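Local coordinates for putative TetR-family transcriptional regulator (Bordetella parapertussis 12822, PDB 3CCY), which probably binds operator DNA as a TetR-family transcription factor and regulates, most likely represses, transcription, at residues I20-A24 / V61-M65; I15-I20 / R50-F55; P87-F91 / L192-G196; L134-R139 / T160-F164. All coordinates share one frame. Where two conformers were deposited one is given. Residues are numbered along the deposited sequence.

Interaction 1: I20-A24 / V61-M65; sequences IERAA and VLRDM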
loop_
_atom_site.group_PDB
_atom_site.type_symbol
_atom_site.label_atom_id
_atom_site.label_comp_id
_atom_site.label_asym_id
_atom_site.label_seq_id
_atom_site.Cartn_x
_atom_site.Cartn_y
_atom_site.Cartn_z
ATOM N N ILE A 20 16.374 3.291 18.275
ATOM C CA ILE A 20 15.349 2.572 17.525
ATOM C C ILE A 20 14.099 3.429 17.312
ATOM O O ILE A 20 13.590 3.511 16.195
ATOM C CB ILE A 20 14.975 1.224 18.218
ATOM C CG1 ILE A 20 16.149 0.239 18.168
ATOM C CG2 ILE A 20 13.734 0.598 17.579
ATOM C CD1 ILE A 20 16.379 -0.387 16.793
ATOM N N GLU A 21 13.627 4.067 18.388
ATOM C CA GLU A 21 12.438 4.925 18.372
ATOM C C GLU A 21 12.625 6.108 17.422
ATOM O O GLU A 21 11.749 6.406 16.604
ATOM C CB GLU A 21 12.145 5.444 19.791
ATOM C CG GLU A 21 10.728 6.020 20.019
ATOM C CD GLU A 21 10.455 6.396 21.495
ATOM O OE1 GLU A 21 9.258 6.432 21.884
ATOM O OE2 GLU A 21 11.423 6.650 22.261
ATOM N N ARG A 22 13.779 6.765 17.531
ATOM C CA ARG A 22 14.058 7.976 16.766
ATOM C C ARG A 22 14.345 7.665 15.285
ATOM O O ARG A 22 13.908 8.406 14.397
ATOM C CB ARG A 22 15.189 8.787 17.425
ATOM C CG ARG A 22 14.839 10.255 17.647
ATOM C CD ARG A 22 14.249 10.522 19.036
ATOM N NE ARG A 22 15.232 11.140 19.936
ATOM C CZ ARG A 22 15.002 11.497 21.202
ATOM N NH1 ARG A 22 13.809 11.304 21.758
ATOM N NH2 ARG A 22 15.974 12.045 21.916
ATOM N N ALA A 23 15.056 6.561 15.036
ATOM C CA ALA A 23 15.307 6.055 13.680
ATOM C C ALA A 23 14.024 5.654 12.956
ATOM O O ALA A 23 13.840 5.979 11.775
ATOM C CB ALA A 23 16.244 4.869 13.726
ATOM N N ALA A 24 13.157 4.931 13.659
ATOM C CA ALA A 24 11.861 4.525 13.106
ATOM C C ALA A 24 11.106 5.744 12.591
ATOM O O ALA A 24 10.601 5.735 11.471
ATOM C CB ALA A 24 11.049 3.781 14.147
ATOM N N VAL A 61 20.325 -1.285 12.770
ATOM C CA VAL A 61 19.207 -0.531 13.351
ATOM C C VAL A 61 17.897 -0.939 12.683
ATOM O O VAL A 61 16.939 -1.257 13.367
ATOM C CB VAL A 61 19.421 1.001 13.250
ATOM C CG1 VAL A 61 18.246 1.752 13.867
ATOM C CG2 VAL A 61 20.724 1.404 13.938
ATOM N N LEU A 62 17.883 -0.962 11.352
ATOM C CA LEU A 62 16.704 -1.375 10.606
ATOM C C LEU A 62 16.320 -2.836 10.856
ATOM O O LEU A 62 15.150 -3.135 11.096
ATOM C CB LEU A 62 16.868 -1.110 9.095
ATOM C CG LEU A 62 15.718 -1.510 8.153
ATOM C CD1 LEU A 62 14.418 -0.772 8.455
ATOM C CD2 LEU A 62 16.066 -1.318 6.699
ATOM N N ARG A 63 17.295 -3.736 10.792
ATOM C CA ARG A 63 17.026 -5.162 10.923
ATOM C C ARG A 63 16.405 -5.448 12.286
ATOM O O ARG A 63 15.410 -6.167 12.371
ATOM C CB ARG A 63 18.296 -5.999 10.686
ATOM C CG ARG A 63 18.086 -7.521 10.781
ATOM C CD ARG A 63 19.399 -8.302 10.717
ATOM N NE ARG A 63 20.326 -7.970 11.805
ATOM C CZ ARG A 63 21.527 -7.398 11.649
ATOM N NH1 ARG A 63 22.283 -7.153 12.713
ATOM N NH2 ARG A 63 21.983 -7.067 10.444
ATOM N N ASP A 64 16.972 -4.849 13.331
ATOM C CA ASP A 64 16.457 -5.005 14.694
ATOM C C ASP A 64 15.015 -4.505 14.875
ATOM O O ASP A 64 14.163 -5.245 15.388
ATOM C CB ASP A 64 17.426 -4.371 15.706
ATOM C CG ASP A 64 16.938 -4.472 17.144
ATOM O OD1 ASP A 64 17.524 -5.264 17.909
ATOM O OD2 ASP A 64 15.981 -3.751 17.518
HETATM N N MSE A 65 14.702 -3.289 14.430
HETATM C CA MSE A 65 13.323 -2.790 14.613
HETATM C C MSE A 65 12.281 -3.572 13.810
HETATM O O MSE A 65 11.126 -3.687 14.226
HETATM C CB MSE A 65 13.201 -1.293 14.301
HETATM C CG MSE A 65 13.000 -0.985 12.844
HETATM SE SE MSE A 65 12.809 0.888 12.413
HETATM C CE MSE A 65 14.374 1.620 13.255
#
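Ile20 spreads its side chain over the 61-65 turn: its CD1 lies 3.6 Å from the carbonyl O of Val61 and 3.5 Å from OD2 of Asp64, while its CG2 packs 3.8 Å from CB of Met65. Met65, a selenomethionine, reaches back the other way. Its CE ends 3.6 Å from Ile20 O and 3.6 Å from Ala24 N, in the backbone of the facing helix, and its SE sits 3.8 Å from Ala24 CB. The small Ala23 and Ala24 leave room for this; Ala23 CB touches Val61 CG1 at 3.7 Å and Met65 CE at 3.8 Å. No hydrogen bond crosses. The two segments' axes pass 10.2 Å apart at 101°, so they meet nearly at right angles over a small apolar patch. This is the first helix of the TetR DNA-binding domain, 15-29, crossing the long connecting helix 58-81. Phe55 borders the patch at Ile20 and Val61, and helix 87-115 closes it from the C-terminal domain side, with Arg108 against Ile20 and Ala24 and Val111 against Met65.

Interaction 2: I15-I20 / R50-F55; sequences IRDTII and RLYHYF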
loop_
_atom_site.group_PDB
_atom_site.type_symbol
_atom_site.label_atom_id
_atom_site.label_comp_id
_atom_site.label_asym_id
_atom_site.label_seq_id
_atom_site.Cartn_x
_atom_site.Cartn_y
_atom_site.Cartn_z
ATOM N N ILE A 15 18.743 3.493 26.376
ATOM C CA ILE A 15 19.235 4.303 25.256
ATOM C C ILE A 15 19.129 3.568 23.907
ATOM O O ILE A 15 18.945 4.204 22.865
ATOM C CB ILE A 15 20.693 4.775 25.537
ATOM C CG1 ILE A 15 21.417 5.232 24.261
ATOM C CG2 ILE A 15 21.472 3.688 26.268
ATOM C CD1 ILE A 15 21.069 6.649 23.806
ATOM N N ARG A 16 19.255 2.238 23.949
ATOM C CA ARG A 16 18.992 1.353 22.807
ATOM C C ARG A 16 17.702 1.713 22.075
ATOM O O ARG A 16 17.716 1.967 20.869
ATOM C CB ARG A 16 18.897 -0.104 23.278
ATOM C CG ARG A 16 20.093 -0.988 22.963
ATOM C CD ARG A 16 20.157 -1.317 21.478
ATOM N NE ARG A 16 20.365 -2.740 21.225
ATOM C CZ ARG A 16 19.450 -3.544 20.687
ATOM N NH1 ARG A 16 18.262 -3.072 20.330
ATOM N NH2 ARG A 16 19.724 -4.827 20.495
ATOM N N ASP A 17 16.601 1.745 22.825
ATOM C CA ASP A 17 15.264 1.932 22.267
ATOM C C ASP A 17 14.998 3.362 21.816
ATOM O O ASP A 17 14.109 3.588 21.003
ATOM C CB ASP A 17 14.187 1.509 23.273
ATOM C CG ASP A 17 14.704 0.526 24.310
ATOM O OD1 ASP A 17 15.273 -0.530 23.927
ATOM O OD2 ASP A 17 14.543 0.826 25.519
ATOM N N THR A 18 15.749 4.320 22.349
ATOM C CA THR A 18 15.641 5.705 21.898
ATOM C C THR A 18 16.154 5.815 20.462
ATOM O O THR A 18 15.518 6.444 19.617
ATOM C CB THR A 18 16.411 6.676 22.817
ATOM O OG1 THR A 18 16.162 6.335 24.185
ATOM C CG2 THR A 18 15.984 8.124 22.563
ATOM N N ILE A 19 17.303 5.190 20.199
ATOM C CA ILE A 19 17.872 5.111 18.853
ATOM C C ILE A 19 16.849 4.480 17.909
ATOM O O ILE A 19 16.488 5.077 16.898
ATOM C CB ILE A 19 19.206 4.310 18.839
ATOM C CG1 ILE A 19 20.226 4.957 19.783
ATOM C CG2 ILE A 19 19.771 4.216 17.419
ATOM C CD1 ILE A 19 21.188 3.978 20.401
ATOM N N ILE A 20 16.374 3.291 18.275
ATOM C CA ILE A 20 15.349 2.572 17.525
ATOM C C ILE A 20 14.099 3.429 17.312
ATOM O O ILE A 20 13.590 3.511 16.195
ATOM C CB ILE A 20 14.975 1.224 18.218
ATOM C CG1 ILE A 20 16.149 0.239 18.168
ATOM C CG2 ILE A 20 13.734 0.598 17.579
ATOM C CD1 ILE A 20 16.379 -0.387 16.793
ATOM N N ARG A 50 28.581 7.164 19.778
ATOM C CA ARG A 50 27.793 6.430 20.766
ATOM C C ARG A 50 26.712 5.505 20.182
ATOM O O ARG A 50 26.182 4.643 20.887
ATOM C CB ARG A 50 27.195 7.402 21.787
ATOM C CG ARG A 50 28.247 8.191 22.568
ATOM C CD ARG A 50 27.695 8.787 23.861
ATOM N NE ARG A 50 27.305 7.754 24.828
ATOM C CZ ARG A 50 26.050 7.352 25.043
ATOM N NH1 ARG A 50 25.799 6.403 25.941
ATOM N NH2 ARG A 50 25.044 7.897 24.366
ATOM N N LEU A 51 26.390 5.678 18.900
ATOM C CA LEU A 51 25.454 4.774 18.215
ATOM C C LEU A 51 26.027 3.377 18.027
ATOM O O LEU A 51 25.305 2.382 18.148
ATOM C CB LEU A 51 25.050 5.329 16.850
ATOM C CG LEU A 51 23.688 6.002 16.731
ATOM C CD1 LEU A 51 23.683 7.338 17.460
ATOM C CD2 LEU A 51 23.368 6.184 15.265
ATOM N N TYR A 52 27.327 3.313 17.764
ATOM C CA TYR A 52 27.980 2.057 17.449
ATOM C C TYR A 52 28.264 1.228 18.663
ATOM O O TYR A 52 28.674 0.100 18.547
ATOM C CB TYR A 52 29.240 2.274 16.641
ATOM C CG TYR A 52 28.999 2.911 15.313
ATOM C CD1 TYR A 52 28.919 4.250 15.190
ATOM C CD2 TYR A 52 28.855 2.158 14.181
ATOM C CE1 TYR A 52 28.697 4.822 13.988
ATOM C CE2 TYR A 52 28.630 2.728 12.986
ATOM C CZ TYR A 52 28.554 4.057 12.896
ATOM O OH TYR A 52 28.329 4.630 11.699
ATOM N N HIS A 53 28.020 1.801 19.825
ATOM C CA HIS A 53 28.051 1.107 21.116
ATOM C C HIS A 53 26.898 0.100 21.197
ATOM O O HIS A 53 26.966 -0.870 21.956
ATOM C CB HIS A 53 27.962 2.128 22.261
ATOM C CG HIS A 53 28.314 1.575 23.611
ATOM N ND1 HIS A 53 29.585 1.665 24.148
ATOM C CD2 HIS A 53 27.556 0.951 24.547
ATOM C CE1 HIS A 53 29.596 1.105 25.346
ATOM N NE2 HIS A 53 28.377 0.667 25.612
ATOM N N TYR A 54 25.858 0.326 20.394
ATOM C CA TYR A 54 24.666 -0.527 20.393
ATOM C C TYR A 54 24.402 -1.195 19.049
ATOM O O TYR A 54 23.797 -2.270 19.003
ATOM C CB TYR A 54 23.434 0.272 20.834
ATOM C CG TYR A 54 23.670 1.117 22.065
ATOM C CD1 TYR A 54 23.576 0.565 23.347
ATOM C CD2 TYR A 54 23.999 2.464 21.951
ATOM C CE1 TYR A 54 23.799 1.341 24.482
ATOM C CE2 TYR A 54 24.228 3.249 23.079
ATOM C CZ TYR A 54 24.127 2.683 24.338
ATOM O OH TYR A 54 24.357 3.466 25.451
ATOM N N PHE A 55 24.846 -0.561 17.964
ATOM C CA PHE A 55 24.581 -1.054 16.605
ATOM C C PHE A 55 25.800 -0.983 15.693
ATOM O O PHE A 55 26.561 -0.011 15.732
ATOM C CB PHE A 55 23.439 -0.267 15.958
ATOM C CG PHE A 55 22.126 -0.388 16.678
ATOM C CD1 PHE A 55 21.660 0.653 17.476
ATOM C CD2 PHE A 55 21.341 -1.536 16.542
ATOM C CE1 PHE A 55 20.437 0.551 18.140
ATOM C CE2 PHE A 55 20.125 -1.649 17.203
ATOM C CZ PHE A 55 19.672 -0.603 18.002
#
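Phe55 and Tyr54, two successive aromatic residues at the end of the predicted helix-turn-helix motif, carry most of this contact, and Ile19 is their main partner on helix 15-29. The Phe55 ring reaches in among three side chains: its CZ is 3.6 Å from Arg16 CD and 3.5 Å from Ile20 CD1, and its CE1 is 3.8 Å from Ile19 CG2. The guanidinium of Arg16 carries on past the ring, with Phe55 CE2 over one of its faces. Tyr54 takes the turn nearer the N-terminus. Its OH comes within 3.0 Å of Ile15 CG2, a tight van der Waals approach, and Arg16 CD lies 3.7 Å from Tyr54 CB. Ile19 points at the facing segment and serves both aromatics, its CD1 lying 3.5 Å from Tyr54 CD2; CG2 also reaches Leu51 CG at 4.4 Å. No hydrogen bond links the segments; the 422 Å² they bury is mostly apolar packing, with the Arg16 side chain adding its share. The result is characteristic of the TetR DNA-binding domain, where the first helix packs against the back of the predicted helix-turn-helix. Ile40 of helix 37-43 touches both Ile19 and Leu51, and Val61 at the start of helix 58-81 meets both Phe55 and Ile20, so both helices border the contact.

Interaction 3: P87-F91 / L192-G196; sequences PKTRF and LFLDG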
loop_
_atom_site.group_PDB
_atom_site.type_symbol
_atom_site.label_atom_id
_atom_site.label_comp_id
_atom_site.label_asym_id
_atom_site.label_seq_id
_atom_site.Cartn_x
_atom_site.Cartn_y
_atom_site.Cartn_z
ATOM N N PRO A 87 -14.613 -19.117 14.843
ATOM C CA PRO A 87 -13.892 -18.508 13.715
ATOM C C PRO A 87 -14.237 -17.040 13.405
ATOM O O PRO A 87 -13.331 -16.281 13.074
ATOM C CB PRO A 87 -14.223 -19.435 12.536
ATOM C CG PRO A 87 -14.481 -20.763 13.176
ATOM C CD PRO A 87 -15.222 -20.406 14.460
ATOM N N LYS A 88 -15.504 -16.623 13.494
ATOM C CA LYS A 88 -15.819 -15.240 13.088
ATOM C C LYS A 88 -15.229 -14.242 14.079
ATOM O O LYS A 88 -14.711 -13.188 13.674
ATOM C CB LYS A 88 -17.316 -14.975 12.832
ATOM C CG LYS A 88 -17.552 -13.706 11.934
ATOM C CD LYS A 88 -18.951 -13.620 11.251
ATOM C CE LYS A 88 -19.236 -12.175 10.761
ATOM N NZ LYS A 88 -20.252 -12.031 9.616
ATOM N N THR A 89 -15.260 -14.611 15.356
ATOM C CA THR A 89 -14.663 -13.787 16.407
ATOM C C THR A 89 -13.147 -13.665 16.254
ATOM O O THR A 89 -12.630 -12.555 16.339
ATOM C CB THR A 89 -15.054 -14.326 17.807
ATOM O OG1 THR A 89 -16.473 -14.151 17.970
ATOM C CG2 THR A 89 -14.320 -13.585 18.947
ATOM N N ARG A 90 -12.455 -14.809 16.065
ATOM C CA ARG A 90 -10.991 -14.841 15.912
ATOM C C ARG A 90 -10.567 -13.940 14.786
ATOM O O ARG A 90 -9.579 -13.221 14.924
ATOM C CB ARG A 90 -10.456 -16.265 15.683
ATOM C CG ARG A 90 -10.393 -17.140 16.988
ATOM C CD ARG A 90 -9.454 -18.380 16.859
ATOM N NE ARG A 90 -9.785 -19.157 15.677
ATOM C CZ ARG A 90 -10.637 -20.182 15.639
ATOM N NH1 ARG A 90 -11.239 -20.608 16.730
ATOM N NH2 ARG A 90 -10.870 -20.777 14.483
ATOM N N PHE A 91 -11.296 -13.977 13.662
ATOM C CA PHE A 91 -10.956 -13.169 12.504
ATOM C C PHE A 91 -11.059 -11.680 12.847
ATOM O O PHE A 91 -10.120 -10.922 12.586
ATOM C CB PHE A 91 -11.803 -13.494 11.254
ATOM C CG PHE A 91 -11.458 -12.635 10.044
ATOM C CD1 PHE A 91 -10.214 -12.738 9.415
ATOM C CD2 PHE A 91 -12.374 -11.718 9.534
ATOM C CE1 PHE A 91 -9.900 -11.921 8.310
ATOM C CE2 PHE A 91 -12.080 -10.899 8.455
ATOM C CZ PHE A 91 -10.824 -10.991 7.827
ATOM N N LEU A 192 -17.521 -5.089 5.848
ATOM C CA LEU A 192 -17.418 -4.879 4.405
ATOM C C LEU A 192 -16.860 -6.128 3.714
ATOM O O LEU A 192 -17.466 -6.635 2.735
ATOM C CB LEU A 192 -16.517 -3.669 4.097
ATOM C CG LEU A 192 -17.021 -2.246 4.388
ATOM C CD1 LEU A 192 -15.818 -1.278 4.485
ATOM C CD2 LEU A 192 -17.962 -1.768 3.277
ATOM N N PHE A 193 -15.707 -6.600 4.191
ATOM C CA PHE A 193 -15.010 -7.746 3.559
ATOM C C PHE A 193 -15.865 -9.024 3.613
ATOM O O PHE A 193 -16.012 -9.687 2.614
ATOM C CB PHE A 193 -13.618 -8.029 4.174
ATOM C CG PHE A 193 -12.843 -9.098 3.402
ATOM C CD1 PHE A 193 -12.287 -8.805 2.165
ATOM C CD2 PHE A 193 -12.740 -10.392 3.888
ATOM C CE1 PHE A 193 -11.606 -9.788 1.418
ATOM C CE2 PHE A 193 -12.063 -11.369 3.144
ATOM C CZ PHE A 193 -11.509 -11.051 1.916
ATOM N N LEU A 194 -16.435 -9.347 4.779
ATOM C CA LEU A 194 -17.221 -10.579 4.939
ATOM C C LEU A 194 -18.629 -10.523 4.343
ATOM O O LEU A 194 -19.092 -11.484 3.734
ATOM C CB LEU A 194 -17.326 -10.976 6.431
ATOM C CG LEU A 194 -15.994 -11.371 7.091
ATOM C CD1 LEU A 194 -16.290 -11.977 8.453
ATOM C CD2 LEU A 194 -15.134 -12.341 6.251
ATOM N N ASP A 195 -19.315 -9.409 4.541
ATOM C CA ASP A 195 -20.734 -9.339 4.181
ATOM C C ASP A 195 -21.055 -8.388 3.025
ATOM O O ASP A 195 -22.157 -8.450 2.434
ATOM C CB ASP A 195 -21.573 -9.054 5.441
ATOM C CG ASP A 195 -21.550 -10.246 6.424
ATOM O OD1 ASP A 195 -22.091 -11.322 6.069
ATOM O OD2 ASP A 195 -20.971 -10.138 7.519
ATOM N N GLY A 196 -20.091 -7.538 2.657
ATOM C CA GLY A 196 -20.259 -6.753 1.432
ATOM C C GLY A 196 -20.821 -5.369 1.626
ATOM O O GLY A 196 -21.713 -5.156 2.432
#
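A salt bridge at the partly exposed edge joins the two segments: Lys88 NZ donates a hydrogen bond to Asp195 OD2 at 2.9 Å. It ties the start of helix 87-115 to the end of helix 182-195, within the all-helical C-terminal domain of the TetR fold, the part that in this family usually carries ligand binding and dimerization. To reach the carboxylate, Lys88 runs fully extended, all four of its chi angles in t, and on the way its CE packs 3.7 Å from Leu194 CD1. Further inside, Leu194 also meets Phe91, its CD2 lying 4.0 Å from Phe91 CE2. Phe193 adds a looser touch to the same ring. Phe163 of helix 153-168 meets both phenylalanines, edge-to-face with Phe193, and Leu142 of helix 122-145 lies against both as well. The second subunit comes up here too: Tyr197 of that subunit meets the ring of Phe193 with planes about 15° apart, and Leu198 of that subunit packs on Lys88, Leu194 and Asp195, so the salt bridge lies beside the dimer interface. Helix 182-195 stops just past the bridge, where Gly196 takes a positive phi of 95°; a side chain there would collide with the preceding carbonyl O. Among the buried side chains, Phe91 CZ stands 4.4 Å from Phe193 CD2.

Interaction 4: L134-R139 / T160-F164; sequences LIAYVR and TMLFF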
loop_
_atom_site.group_PDB
_atom_site.type_symbol
_atom_site.label_atom_id
_atom_site.label_comp_id
_atom_site.label_asym_id
_atom_site.label_seq_id
_atom_site.Cartn_x
_atom_site.Cartn_y
_atom_site.Cartn_z
ATOM N N LEU A 134 2.533 -14.579 9.038
ATOM C CA LEU A 134 1.490 -13.674 9.410
ATOM C C LEU A 134 0.342 -13.713 8.418
ATOM O O LEU A 134 -0.813 -13.831 8.815
ATOM C CB LEU A 134 2.054 -12.272 9.430
ATOM C CG LEU A 134 1.123 -11.178 9.930
ATOM C CD1 LEU A 134 0.944 -11.291 11.431
ATOM C CD2 LEU A 134 1.747 -9.821 9.520
ATOM N N ILE A 135 0.680 -13.609 7.139
ATOM C CA ILE A 135 -0.273 -13.804 6.067
ATOM C C ILE A 135 -1.010 -15.162 6.197
ATOM O O ILE A 135 -2.240 -15.229 6.035
ATOM C CB ILE A 135 0.451 -13.672 4.716
ATOM C CG1 ILE A 135 0.964 -12.236 4.564
ATOM C CG2 ILE A 135 -0.457 -14.100 3.517
ATOM C CD1 ILE A 135 1.734 -11.972 3.335
ATOM N N ALA A 136 -0.250 -16.221 6.492
ATOM C CA ALA A 136 -0.799 -17.578 6.627
ATOM C C ALA A 136 -1.865 -17.610 7.734
ATOM O O ALA A 136 -2.935 -18.205 7.563
ATOM C CB ALA A 136 0.306 -18.608 6.904
ATOM N N TYR A 137 -1.596 -16.943 8.842
ATOM C CA TYR A 137 -2.571 -16.890 9.924
ATOM C C TYR A 137 -3.909 -16.318 9.424
ATOM O O TYR A 137 -4.971 -16.821 9.768
ATOM C CB TYR A 137 -2.066 -16.052 11.106
ATOM C CG TYR A 137 -1.015 -16.722 11.965
ATOM C CD1 TYR A 137 -1.034 -18.088 12.171
ATOM C CD2 TYR A 137 -0.019 -15.968 12.622
ATOM C CE1 TYR A 137 -0.092 -18.719 12.973
ATOM C CE2 TYR A 137 0.952 -16.604 13.458
ATOM C CZ TYR A 137 0.895 -17.978 13.608
ATOM O OH TYR A 137 1.818 -18.668 14.374
ATOM N N VAL A 138 -3.849 -15.250 8.634
ATOM C CA VAL A 138 -5.058 -14.581 8.166
ATOM C C VAL A 138 -5.769 -15.462 7.112
ATOM O O VAL A 138 -6.993 -15.610 7.142
ATOM C CB VAL A 138 -4.723 -13.206 7.550
ATOM C CG1 VAL A 138 -5.989 -12.602 6.829
ATOM C CG2 VAL A 138 -4.208 -12.263 8.687
ATOM N N ARG A 139 -4.987 -16.015 6.196
ATOM C CA ARG A 139 -5.529 -16.882 5.147
ATOM C C ARG A 139 -6.284 -18.041 5.763
ATOM O O ARG A 139 -7.433 -18.312 5.371
ATOM C CB ARG A 139 -4.439 -17.438 4.247
ATOM C CG ARG A 139 -5.005 -18.228 3.039
ATOM C CD ARG A 139 -4.044 -19.310 2.567
ATOM N NE ARG A 139 -4.193 -20.554 3.327
ATOM C CZ ARG A 139 -4.489 -21.736 2.798
ATOM N NH1 ARG A 139 -4.670 -21.879 1.480
ATOM N NH2 ARG A 139 -4.609 -22.781 3.591
ATOM N N THR A 160 -6.987 -13.371 0.360
ATOM C CA THR A 160 -6.175 -12.938 1.471
ATOM C C THR A 160 -5.388 -11.646 1.204
ATOM O O THR A 160 -5.358 -10.752 2.039
ATOM C CB THR A 160 -5.238 -14.094 1.931
ATOM O OG1 THR A 160 -6.053 -15.260 2.161
ATOM C CG2 THR A 160 -4.520 -13.708 3.198
HETATM N N MSE A 161 -4.749 -11.556 0.041
HETATM C CA MSE A 161 -3.940 -10.393 -0.281
HETATM C C MSE A 161 -4.836 -9.164 -0.581
HETATM O O MSE A 161 -4.435 -8.044 -0.347
HETATM C CB MSE A 161 -2.984 -10.707 -1.463
HETATM C CG MSE A 161 -1.972 -11.807 -1.181
HETATM SE SE MSE A 161 -1.102 -11.583 0.547
HETATM C CE MSE A 161 0.036 -10.131 -0.016
ATOM N N LEU A 162 -6.065 -9.386 -1.063
ATOM C CA LEU A 162 -6.986 -8.261 -1.257
ATOM C C LEU A 162 -7.403 -7.704 0.096
ATOM O O LEU A 162 -7.408 -6.493 0.301
ATOM C CB LEU A 162 -8.204 -8.675 -2.059
ATOM C CG LEU A 162 -7.902 -8.909 -3.553
ATOM C CD1 LEU A 162 -9.048 -9.646 -4.257
ATOM C CD2 LEU A 162 -7.514 -7.564 -4.325
ATOM N N PHE A 163 -7.684 -8.615 1.024
ATOM C CA PHE A 163 -7.883 -8.224 2.387
ATOM C C PHE A 163 -6.701 -7.427 2.983
ATOM O O PHE A 163 -6.938 -6.371 3.561
ATOM C CB PHE A 163 -8.198 -9.411 3.279
ATOM C CG PHE A 163 -8.157 -9.031 4.719
ATOM C CD1 PHE A 163 -9.228 -8.333 5.280
ATOM C CD2 PHE A 163 -7.005 -9.229 5.470
ATOM C CE1 PHE A 163 -9.172 -7.893 6.600
ATOM C CE2 PHE A 163 -6.951 -8.768 6.783
ATOM C CZ PHE A 163 -8.038 -8.113 7.324
ATOM N N PHE A 164 -5.480 -7.981 2.935
ATOM C CA PHE A 164 -4.284 -7.238 3.409
ATOM C C PHE A 164 -4.127 -5.819 2.871
ATOM O O PHE A 164 -3.752 -4.906 3.594
ATOM C CB PHE A 164 -2.992 -8.032 3.221
ATOM C CG PHE A 164 -2.702 -8.933 4.397
ATOM C CD1 PHE A 164 -2.405 -8.386 5.646
ATOM C CD2 PHE A 164 -2.803 -10.316 4.278
ATOM C CE1 PHE A 164 -2.161 -9.210 6.767
ATOM C CE2 PHE A 164 -2.572 -11.144 5.400
ATOM C CZ PHE A 164 -2.251 -10.589 6.627
#
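Two helices of the C-terminal, all-helical TetR domain, 122-145 and 153-168, cross here, the short segments 109° apart with axes 10.1 Å from each other. Phe164, with chi1 in m, projects its ring across the gap, so that CE2 lies 3.6 Å from Ile135 CA and 3.8 Å from Ile135 CG1. Val138 has chi1 in t: its CG2 presses on Phe164 CZ at 3.3 Å, while its CG1 rests on Phe163 CD2 at 3.8 Å and also lies near the Phe164 ring. Ile135 is in the m,t rotamer, its CG2 3.9 Å from the SE of Met161, a selenomethionine coiled back by three m torsions. Phe98 of helix 87-115 packs on both Val138 and Phe164, and Trp173 of the second subunit lies on Met161. The backbones come nearest at Arg139 and Thr160, whose CA atoms are 5.4 Å apart. Thr160, in m, bonds its OG1 to Ala156 O in its own helix, which leaves CG2 turned to the crossing, 3.9 Å from Ile135 O. Arg139 leads its guanidinium away, yet its CG still passes 3.3 Å from Thr160 OG1.

Overall arrangement
The four contacts form two pairs on opposite sides of the chain's centre. Interactions 1 and 2, with centres 9 Å apart, share Ile20 and belong to the N-terminal, probably DNA-binding domain; Val61 CG2 meets Phe55 CG at 3.6 Å, and a long, weak ion pair joins Asp64 OD1 to Arg16 NH1 at 3.3 Å. Interactions 3 and 4, centres 13 Å apart, lie in the C-terminal domain beside the second subunit. Phe163 couples them, its CE1 3.7 Å from Phe91 CZ and its CB 3.9 Å from Phe193 CE1. Between the pairs nothing touches: interactions 1 and 4 are about 12 Å apart at their nearest atoms, while the centres of 2 and 3 are 42 Å apart.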